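Local coordinates for uncharacterized protein (Bacteroides caccae, PDB 3NO2), which is of unknown function but folds as a six-bladed beta-propeller with four-stranded antiparallel blades, at residues I27-P32 against K59-D64; L179-D184 against A216-L221; V210-V215 against L226-W231. All coordinates share one frame; numbering follows the deposited sequence. Where two conformers were deposited one is given.

Interaction 1: residues I27-P32 against K59-D64; sequences IVWEYP and KMITRD
Trp-29 and Tyr-31 of edge strand 26-32 meet Ile-61 and Arg-63, which lie at the end of strand 57-61 and in the loop after it, so two neighbouring blades of the six-bladed propeller touch through side chains. The apolar part centres on the methyl CD1 of Ile-61. It sits over one face of the Tyr-31 ring in a CH-pi contact, 3.7 Å from the ring centroid, while Pro-32 CD lies over the opposite face. The same methyl reaches the edge of the Trp-29 indole in its plane, with CH2 4.0 Å from Ile-61 CD1. One methyl thus touches both aromatic groups, the face of Tyr-31 and the edge of Trp-29. Trp-29 CG is anti to the backbone N (chi1 175°), on the side facing strand 57-61. The charged part is a cation-pi contact: Arg-63 CZ stands over the five-membered ring of Trp-29, 4.1 Å from its centroid. The guanidinium plane is tilted 54° from that of the indole. Its NH2 forms a salt bridge with the C-terminal carboxylate of Glu-276 (OXT). The polar part runs through water 1, which lies 2.8 Å from Tyr-31 OH and accepts from Lys-59 NZ, also at 2.8 Å. That ammonium has a salt bridge to Glu-67 as well. With a carboxylate partner each outside the two segments, neither cation depends on this contact alone; the contact itself consists of a methyl on two rings, a guanidinium over the indole and one bridging water.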
loop_
_atom_site.group_PDB
_atom_site.type_symbol
_atom_site.label_atom_id
_atom_site.label_comp_id
_atom_site.label_asym_id
_atom_site.label_seq_id
_atom_site.Cartn_x
_atom_site.Cartn_y
_atom_site.Cartn_z
ATOM N N ILE A 27 -1.690 -20.412 -1.301
ATOM C CA ILE A 27 -0.653 -19.840 -0.404
ATOM C C ILE A 27 0.515 -20.838 -0.357
ATOM O O ILE A 27 0.322 -22.017 0.053
ATOM C CB ILE A 27 -1.217 -19.576 0.990
ATOM C CG1 ILE A 27 -2.208 -18.422 0.921
ATOM C CG2 ILE A 27 -0.073 -19.244 1.996
ATOM C CD1 ILE A 27 -2.901 -18.072 2.262
ATOM N N VAL A 28 1.698 -20.427 -0.809
ATOM C CA VAL A 28 2.854 -21.309 -0.834
ATOM C C VAL A 28 3.863 -21.011 0.277
ATOM O O VAL A 28 4.818 -21.768 0.446
ATOM C CB VAL A 28 3.524 -21.315 -2.202
ATOM C CG1 VAL A 28 2.516 -21.830 -3.279
ATOM C CG2 VAL A 28 4.114 -19.960 -2.572
ATOM N N TRP A 29 3.677 -19.919 1.012
ATOM C CA TRP A 29 4.605 -19.485 2.056
ATOM C C TRP A 29 3.877 -18.483 2.922
ATOM O O TRP A 29 3.063 -17.677 2.399
ATOM C CB TRP A 29 5.772 -18.789 1.392
ATOM C CG TRP A 29 6.824 -18.134 2.292
ATOM C CD1 TRP A 29 7.994 -18.685 2.711
ATOM C CD2 TRP A 29 6.814 -16.790 2.787
ATOM N NE1 TRP A 29 8.709 -17.762 3.461
ATOM C CE2 TRP A 29 8.003 -16.595 3.523
ATOM C CE3 TRP A 29 5.911 -15.748 2.705
ATOM C CZ2 TRP A 29 8.310 -15.372 4.138
ATOM C CZ3 TRP A 29 6.216 -14.526 3.330
ATOM C CH2 TRP A 29 7.390 -14.364 4.028
ATOM N N GLU A 30 4.069 -18.576 4.241
ATOM C CA GLU A 30 3.578 -17.582 5.202
ATOM C C GLU A 30 4.695 -17.166 6.166
ATOM O O GLU A 30 5.740 -17.860 6.327
ATOM C CB GLU A 30 2.371 -18.070 6.031
ATOM C CG GLU A 30 1.101 -18.238 5.215
ATOM C CD GLU A 30 -0.128 -18.637 6.016
ATOM O OE1 GLU A 30 0.019 -19.090 7.184
ATOM O OE2 GLU A 30 -1.257 -18.500 5.473
ATOM N N TYR A 31 4.468 -16.020 6.797
ATOM C CA TYR A 31 5.332 -15.546 7.883
ATOM C C TYR A 31 4.439 -14.858 8.905
ATOM O O TYR A 31 3.539 -14.081 8.543
ATOM C CB TYR A 31 6.363 -14.578 7.317
ATOM C CG TYR A 31 7.401 -14.062 8.291
ATOM C CD1 TYR A 31 7.173 -12.925 9.063
ATOM C CD2 TYR A 31 8.613 -14.721 8.458
ATOM C CE1 TYR A 31 8.106 -12.443 9.949
ATOM C CE2 TYR A 31 9.584 -14.244 9.358
ATOM C CZ TYR A 31 9.317 -13.094 10.111
ATOM O OH TYR A 31 10.253 -12.585 10.984
ATOM N N PRO A 32 4.628 -15.146 10.197
ATOM C CA PRO A 32 3.682 -14.682 11.198
ATOM C C PRO A 32 3.892 -13.230 11.625
ATOM O O PRO A 32 5.017 -12.704 11.652
ATOM C CB PRO A 32 3.982 -15.603 12.380
ATOM C CG PRO A 32 5.439 -15.836 12.267
ATOM C CD PRO A 32 5.711 -15.974 10.777
ATOM N N LYS A 59 10.607 -4.202 8.838
ATOM C CA LYS A 59 11.763 -5.078 8.766
ATOM C C LYS A 59 11.904 -5.710 7.406
ATOM O O LYS A 59 10.919 -5.800 6.640
ATOM C CB LYS A 59 11.785 -6.113 9.834
ATOM C CG LYS A 59 10.723 -7.185 9.732
ATOM C CD LYS A 59 10.896 -8.273 10.798
ATOM C CE LYS A 59 10.645 -7.737 12.219
ATOM N NZ LYS A 59 10.976 -8.750 13.246
HETATM N N MSE A 60 13.118 -6.131 7.079
HETATM C CA MSE A 60 13.417 -6.899 5.869
HETATM C C MSE A 60 13.886 -8.301 6.290
HETATM O O MSE A 60 14.690 -8.429 7.216
HETATM C CB MSE A 60 14.464 -6.173 5.003
HETATM C CG MSE A 60 14.679 -6.827 3.654
HETATM SE SE MSE A 60 15.842 -5.887 2.453
HETATM C CE MSE A 60 14.569 -4.723 1.722
ATOM N N ILE A 61 13.367 -9.313 5.601
ATOM C CA ILE A 61 13.690 -10.713 5.839
ATOM C C ILE A 61 14.065 -11.353 4.511
ATOM O O ILE A 61 13.699 -10.900 3.424
ATOM C CB ILE A 61 12.529 -11.482 6.504
ATOM C CG1 ILE A 61 11.264 -11.490 5.630
ATOM C CG2 ILE A 61 12.190 -10.851 7.860
ATOM C CD1 ILE A 61 10.118 -12.392 6.155
ATOM N N THR A 62 14.764 -12.479 4.618
ATOM C CA THR A 62 15.036 -13.303 3.458
ATOM C C THR A 62 13.849 -14.134 3.166
ATOM O O THR A 62 12.998 -14.355 4.005
ATOM C CB THR A 62 16.272 -14.204 3.729
ATOM O OG1 THR A 62 15.953 -15.143 4.763
ATOM C CG2 THR A 62 17.545 -13.423 4.090
ATOM N N ARG A 63 13.867 -14.741 1.971
ATOM C CA ARG A 63 12.820 -15.574 1.564
ATOM C C ARG A 63 12.691 -16.791 2.458
ATOM O O ARG A 63 11.609 -17.330 2.584
ATOM C CB ARG A 63 13.019 -15.952 0.087
ATOM C CG ARG A 63 11.946 -16.789 -0.518
ATOM C CD ARG A 63 10.539 -16.150 -0.478
ATOM N NE ARG A 63 9.616 -17.006 -1.224
ATOM C CZ ARG A 63 9.186 -18.192 -0.803
ATOM N NH1 ARG A 63 9.573 -18.679 0.375
ATOM N NH2 ARG A 63 8.359 -18.900 -1.568
ATOM N N ASP A 64 13.784 -17.226 3.109
ATOM C CA ASP A 64 13.734 -18.323 4.063
ATOM C C ASP A 64 13.491 -17.901 5.511
ATOM O O ASP A 64 13.613 -18.691 6.445
ATOM C CB ASP A 64 14.934 -19.296 3.957
ATOM C CG ASP A 64 16.268 -18.716 4.356
ATOM O OD1 ASP A 64 16.412 -17.533 4.695
ATOM O OD2 ASP A 64 17.240 -19.501 4.309
HETATM O O HOH W 1 9.308 -10.951 13.014
#

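Interaction 2: residues L179-D184 against A216-L221; sequences LVACGD and AQLFPL
Leu-179 and Ala-181 press against Leu-218 where adjacent blades of the six-bladed beta-propeller face one another, strand 178-181 being second in its blade and 214-220 the innermost strand of the next. The short strand segments run nearly antiparallel, at 155°, and their axes come within 6.9 Å. They belong to separate sheets, and the contact between them is one of packing, without hydrogen bonds. All the residues that touch across it are buried. Leu-179 comes first: its CB meets the methyl CD1 of Leu-218 at 3.8 Å. Its side chain also touches Leu-226 on the second strand of the facing blade, and Pro-220, which points toward strand 178-181, touches Leu-226 as well. Val-180 points the other way and touches Val-189 and Leu-191 of its own blade and Leu-163 in the loop after strand 157-162. Only its backbone lies near Leu-218, the carbonyl carbon of Val-180 being 4.1 Å from Leu-218 CD1. Ala-181 returns to the interface. Its backbone N is 3.8 Å from Leu-218 CD1, and its CB is 3.9 Å from Leu-218 CG. Leu-218 CG stands anti to its own carbonyl carbon (chi1 -54°), and CD1 extends from it over the backbone between Leu-179 and Ala-181. The isobutyl group lies against strand 178-181, and Phe-188 and Ile-228 touch it too. At the Ala-216 end of the contact the two backbones come close with little side chain between them: Ala-181 CB lies just 3.1 Å from Ala-216 O, a tight approach of a methyl to a buried carbonyl oxygen.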
loop_
_atom_site.group_PDB
_atom_site.type_symbol
_atom_site.label_atom_id
_atom_site.label_comp_id
_atom_site.label_asym_id
_atom_site.label_seq_id
_atom_site.Cartn_x
_atom_site.Cartn_y
_atom_site.Cartn_z
ATOM N N LEU A 179 -2.374 7.211 -9.556
ATOM C CA LEU A 179 -3.652 6.746 -9.057
ATOM C C LEU A 179 -3.620 6.857 -7.543
ATOM O O LEU A 179 -2.601 6.488 -6.933
ATOM C CB LEU A 179 -3.923 5.307 -9.406
ATOM C CG LEU A 179 -3.981 4.955 -10.890
ATOM C CD1 LEU A 179 -4.285 3.445 -11.090
ATOM C CD2 LEU A 179 -5.071 5.757 -11.572
ATOM N N VAL A 180 -4.659 7.368 -6.927
ATOM C CA VAL A 180 -4.753 7.431 -5.452
ATOM C C VAL A 180 -5.956 6.607 -5.005
ATOM O O VAL A 180 -7.103 6.858 -5.412
ATOM C CB VAL A 180 -4.851 8.859 -4.938
ATOM C CG1 VAL A 180 -4.902 8.893 -3.397
ATOM C CG2 VAL A 180 -3.664 9.715 -5.475
ATOM N N ALA A 181 -5.674 5.590 -4.178
ATOM C CA ALA A 181 -6.665 4.743 -3.573
ATOM C C ALA A 181 -7.386 5.530 -2.480
ATOM O O ALA A 181 -6.721 6.076 -1.589
ATOM C CB ALA A 181 -6.011 3.522 -2.947
ATOM N N CYS A 182 -8.711 5.597 -2.527
ATOM C CA CYS A 182 -9.436 6.452 -1.556
ATOM C C CYS A 182 -10.141 5.706 -0.424
ATOM O O CYS A 182 -11.012 6.243 0.237
ATOM C CB CYS A 182 -10.340 7.446 -2.282
ATOM S SG CYS A 182 -9.448 8.664 -3.257
ATOM N N GLY A 183 -9.703 4.485 -0.132
ATOM C CA GLY A 183 -10.115 3.817 1.078
ATOM C C GLY A 183 -11.621 3.633 1.163
ATOM O O GLY A 183 -12.231 3.025 0.298
ATOM N N ASP A 184 -12.219 4.213 2.205
ATOM C CA ASP A 184 -13.650 4.109 2.442
ATOM C C ASP A 184 -14.534 4.818 1.398
ATOM O O ASP A 184 -15.757 4.581 1.369
ATOM C CB ASP A 184 -14.037 4.610 3.852
ATOM C CG ASP A 184 -13.435 3.788 4.952
ATOM O OD1 ASP A 184 -13.717 2.652 5.055
ATOM O OD2 ASP A 184 -12.534 4.274 5.709
ATOM N N ALA A 216 -7.789 -0.232 -1.059
ATOM C CA ALA A 216 -6.436 -0.243 -0.459
ATOM C C ALA A 216 -5.418 -0.199 -1.623
ATOM O O ALA A 216 -5.616 0.504 -2.623
ATOM C CB ALA A 216 -6.273 -1.382 0.534
ATOM N N GLN A 217 -4.322 -0.940 -1.563
ATOM C CA GLN A 217 -3.274 -0.715 -2.543
ATOM C C GLN A 217 -3.742 -1.026 -3.960
ATOM O O GLN A 217 -4.414 -2.051 -4.223
ATOM C CB GLN A 217 -2.026 -1.542 -2.225
ATOM C CG GLN A 217 -0.794 -1.125 -3.023
ATOM C CD GLN A 217 0.475 -1.807 -2.568
ATOM O OE1 GLN A 217 0.480 -2.488 -1.532
ATOM N NE2 GLN A 217 1.579 -1.577 -3.287
ATOM N N LEU A 218 -3.289 -0.173 -4.871
ATOM C CA LEU A 218 -3.439 -0.319 -6.316
ATOM C C LEU A 218 -2.073 -0.616 -6.904
ATOM O O LEU A 218 -1.099 0.082 -6.562
ATOM C CB LEU A 218 -3.974 0.994 -6.886
ATOM C CG LEU A 218 -5.270 1.538 -6.258
ATOM C CD1 LEU A 218 -5.553 2.946 -6.861
ATOM C CD2 LEU A 218 -6.432 0.600 -6.483
ATOM N N PHE A 219 -1.975 -1.610 -7.792
ATOM C CA PHE A 219 -0.720 -1.998 -8.364
ATOM C C PHE A 219 -0.867 -2.060 -9.878
ATOM O O PHE A 219 -1.361 -3.036 -10.438
ATOM C CB PHE A 219 -0.194 -3.330 -7.796
ATOM C CG PHE A 219 1.282 -3.495 -7.978
ATOM C CD1 PHE A 219 1.797 -3.863 -9.187
ATOM C CD2 PHE A 219 2.115 -3.256 -6.922
ATOM C CE1 PHE A 219 3.207 -3.981 -9.328
ATOM C CE2 PHE A 219 3.506 -3.356 -7.080
ATOM C CZ PHE A 219 3.999 -3.685 -8.278
ATOM N N PRO A 220 -0.425 -0.993 -10.548
ATOM C CA PRO A 220 -0.491 -0.983 -12.043
ATOM C C PRO A 220 0.395 -2.035 -12.686
ATOM O O PRO A 220 1.480 -2.306 -12.186
ATOM C CB PRO A 220 0.027 0.424 -12.394
ATOM C CG PRO A 220 -0.305 1.263 -11.188
ATOM C CD PRO A 220 -0.102 0.352 -10.000
ATOM N N LEU A 221 -0.136 -2.621 -13.755
ATOM C CA LEU A 221 0.502 -3.702 -14.494
ATOM C C LEU A 221 0.883 -3.215 -15.887
ATOM O O LEU A 221 0.254 -2.323 -16.441
ATOM C CB LEU A 221 -0.403 -4.917 -14.563
ATOM C CG LEU A 221 -0.767 -5.479 -13.197
ATOM C CD1 LEU A 221 -1.945 -6.458 -13.309
ATOM C CD2 LEU A 221 0.484 -6.077 -12.549
#

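Interaction 3: residues V210-V215 against L226-W231; sequences VQLFFV and LYICNW
Asn-230 is gripped by the loop that leads into strand 214-220, and its carboxamide bonds to two backbone groups there. OD1 accepts from Phe-213 N at 2.8 Å in an almost straight bond, 176° at the hydrogen, with the donor in the plane of the amide carbonyl. ND2 donates a hydrogen bond to Gln-211 O at 3.1 Å and is bonded as well to Pro-244 O, so both ends of the buried amide are satisfied and its flip is fixed. CG lies anti to the backbone N (chi1 -168°), which brings it to the side of the loop. Val-210 CG2 comes tip to tip with the amide, 3.4 Å from Asn-230 ND2, and the Phe-213 ring turns its edge toward OD1. Beyond the loop the segments become a beta hairpin, the two innermost strands of one propeller blade. Phe-214 and Trp-231 form a hydrogen-bonded antiparallel pair, with Phe-214 N donating to Trp-231 O at 2.9 Å and Trp-231 N to Phe-214 O at 3.0 Å. Val-215 and Asn-230 follow as a non-hydrogen-bonded pair. On the face that carries Phe-214 and Trp-231, the indole directs an edge at the phenyl face in a T-shaped pair, planes 76° apart, and CE3 of Trp-231 packs 3.7 Å from Phe-214 CB. On the other face, and toward the loop, the contacts are looser: Ile-228 CG2 rests 4.2 Å from both Leu-212 CD2 and Val-215 CG1. The exposed Gln-211 points away from strand 226-231. The partly exposed Trp-231, its NE1 bonded to Ser-12 O, has a citrate nearby, probably from the crystallisation liquor.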
loop_
_atom_site.group_PDB
_atom_site.type_symbol
_atom_site.label_atom_id
_atom_site.label_comp_id
_atom_site.label_asym_id
_atom_site.label_seq_id
_atom_site.Cartn_x
_atom_site.Cartn_y
_atom_site.Cartn_z
ATOM N N VAL A 210 -16.975 -6.388 -9.451
ATOM C CA VAL A 210 -16.616 -6.285 -8.039
ATOM C C VAL A 210 -17.312 -5.083 -7.368
ATOM O O VAL A 210 -17.323 -3.979 -7.920
ATOM C CB VAL A 210 -15.086 -6.216 -7.819
ATOM C CG1 VAL A 210 -14.464 -5.064 -8.573
ATOM C CG2 VAL A 210 -14.697 -6.122 -6.331
ATOM N N GLN A 211 -17.881 -5.314 -6.204
ATOM C CA GLN A 211 -18.291 -4.224 -5.305
ATOM C C GLN A 211 -17.005 -3.822 -4.556
ATOM O O GLN A 211 -16.367 -4.667 -3.903
ATOM C CB GLN A 211 -19.347 -4.685 -4.300
ATOM C CG GLN A 211 -19.694 -3.567 -3.305
ATOM C CD GLN A 211 -20.733 -3.951 -2.246
ATOM O OE1 GLN A 211 -21.452 -4.977 -2.385
ATOM N NE2 GLN A 211 -20.849 -3.126 -1.186
ATOM N N LEU A 212 -16.654 -2.548 -4.615
ATOM C CA LEU A 212 -15.487 -2.004 -3.903
ATOM C C LEU A 212 -15.861 -1.628 -2.491
ATOM O O LEU A 212 -16.838 -0.902 -2.267
ATOM C CB LEU A 212 -14.912 -0.811 -4.626
ATOM C CG LEU A 212 -14.370 -1.091 -6.052
ATOM C CD1 LEU A 212 -13.952 0.202 -6.771
ATOM C CD2 LEU A 212 -13.208 -2.122 -6.033
ATOM N N PHE A 213 -15.101 -2.187 -1.549
ATOM C CA PHE A 213 -15.237 -1.888 -0.116
ATOM C C PHE A 213 -14.205 -0.808 0.236
ATOM O O PHE A 213 -14.341 0.310 -0.252
ATOM C CB PHE A 213 -15.111 -3.194 0.660
ATOM C CG PHE A 213 -16.296 -4.100 0.445
ATOM C CD1 PHE A 213 -17.410 -3.974 1.262
ATOM C CD2 PHE A 213 -16.382 -4.954 -0.605
ATOM C CE1 PHE A 213 -18.560 -4.775 1.043
ATOM C CE2 PHE A 213 -17.513 -5.736 -0.803
ATOM C CZ PHE A 213 -18.569 -5.645 0.002
ATOM N N PHE A 214 -13.150 -1.128 0.995
ATOM C CA PHE A 214 -12.096 -0.137 1.245
ATOM C C PHE A 214 -11.071 -0.343 0.156
ATOM O O PHE A 214 -10.439 -1.405 0.075
ATOM C CB PHE A 214 -11.497 -0.388 2.638
ATOM C CG PHE A 214 -10.377 0.536 3.032
ATOM C CD1 PHE A 214 -9.114 0.359 2.508
ATOM C CD2 PHE A 214 -10.604 1.567 3.928
ATOM C CE1 PHE A 214 -8.092 1.215 2.864
ATOM C CE2 PHE A 214 -9.583 2.402 4.304
ATOM C CZ PHE A 214 -8.338 2.262 3.783
ATOM N N VAL A 215 -10.883 0.655 -0.681
ATOM C CA VAL A 215 -9.942 0.578 -1.811
ATOM C C VAL A 215 -8.552 0.849 -1.229
ATOM O O VAL A 215 -8.214 1.991 -0.870
ATOM C CB VAL A 215 -10.289 1.484 -2.973
ATOM C CG1 VAL A 215 -9.214 1.410 -4.069
ATOM C CG2 VAL A 215 -11.666 1.132 -3.511
ATOM N N LEU A 226 -4.568 -3.601 -13.640
ATOM C CA LEU A 226 -4.393 -3.095 -12.280
ATOM C C LEU A 226 -4.834 -4.147 -11.255
ATOM O O LEU A 226 -5.934 -4.686 -11.382
ATOM C CB LEU A 226 -5.304 -1.845 -12.122
ATOM C CG LEU A 226 -5.218 -1.028 -10.851
ATOM C CD1 LEU A 226 -3.832 -0.350 -10.767
ATOM C CD2 LEU A 226 -6.308 0.042 -10.777
ATOM N N TYR A 227 -4.015 -4.400 -10.239
ATOM C CA TYR A 227 -4.489 -5.077 -9.032
ATOM C C TYR A 227 -5.115 -4.081 -8.097
ATOM O O TYR A 227 -4.561 -2.984 -7.887
ATOM C CB TYR A 227 -3.362 -5.804 -8.285
ATOM C CG TYR A 227 -2.732 -6.981 -8.995
ATOM C CD1 TYR A 227 -3.464 -8.056 -9.442
ATOM C CD2 TYR A 227 -1.367 -7.042 -9.147
ATOM C CE1 TYR A 227 -2.849 -9.119 -10.094
ATOM C CE2 TYR A 227 -0.759 -8.095 -9.799
ATOM C CZ TYR A 227 -1.497 -9.130 -10.257
ATOM O OH TYR A 227 -0.883 -10.220 -10.897
ATOM N N ILE A 228 -6.237 -4.471 -7.503
ATOM C CA ILE A 228 -6.930 -3.680 -6.483
ATOM C C ILE A 228 -7.114 -4.570 -5.272
ATOM O O ILE A 228 -7.767 -5.616 -5.335
ATOM C CB ILE A 228 -8.288 -3.170 -6.978
ATOM C CG1 ILE A 228 -8.151 -2.393 -8.277
ATOM C CG2 ILE A 228 -8.975 -2.365 -5.862
ATOM C CD1 ILE A 228 -9.508 -2.070 -8.944
ATOM N N CYS A 229 -6.580 -4.140 -4.133
ATOM C CA CYS A 229 -6.773 -4.772 -2.846
ATOM C C CYS A 229 -8.106 -4.252 -2.258
ATOM O O CYS A 229 -8.250 -3.066 -1.990
ATOM C CB CYS A 229 -5.632 -4.503 -1.890
ATOM S SG CYS A 229 -4.029 -5.111 -2.470
ATOM N N ASN A 230 -9.073 -5.161 -2.161
ATOM C CA ASN A 230 -10.457 -4.824 -1.839
ATOM C C ASN A 230 -10.780 -5.197 -0.405
ATOM O O ASN A 230 -11.368 -6.233 -0.125
ATOM C CB ASN A 230 -11.372 -5.594 -2.807
ATOM C CG ASN A 230 -12.804 -5.133 -2.769
ATOM O OD1 ASN A 230 -13.070 -3.979 -2.433
ATOM N ND2 ASN A 230 -13.760 -6.028 -3.071
ATOM N N TRP A 231 -10.323 -4.356 0.529
ATOM C CA TRP A 231 -10.254 -4.715 1.939
ATOM C C TRP A 231 -11.632 -4.539 2.585
ATOM O O TRP A 231 -12.269 -3.473 2.463
ATOM C CB TRP A 231 -9.181 -3.833 2.601
ATOM C CG TRP A 231 -8.868 -4.175 4.039
ATOM C CD1 TRP A 231 -8.013 -5.140 4.493
ATOM C CD2 TRP A 231 -9.388 -3.546 5.213
ATOM N NE1 TRP A 231 -7.974 -5.150 5.849
ATOM C CE2 TRP A 231 -8.795 -4.177 6.322
ATOM C CE3 TRP A 231 -10.250 -2.488 5.426
ATOM C CZ2 TRP A 231 -9.060 -3.786 7.617
ATOM C CZ3 TRP A 231 -10.527 -2.097 6.757
ATOM C CH2 TRP A 231 -9.949 -2.746 7.802
#

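In the fold
Along the chain interaction 1 closes before the other two open, while the segments of interactions 2 and 3 alternate. Interactions 2 and 3 share strand 214-220, their centres 8 Å apart. Gly-183 O, 2.9 Å from Val-215 N, probably bonds the turn of one to the strand of the other. Interaction 3 builds the inner hairpin of a blade, and interaction 2 sets that hairpin against the preceding blade. Interaction 1 lies about 24 Å from both, centre to centre, and likewise sits between successive blades. One of these joins C-terminal strand 270-274 to N-terminal strands 6-10, 16-21 and 26-32, so both chain ends close the ring, as in many propellers.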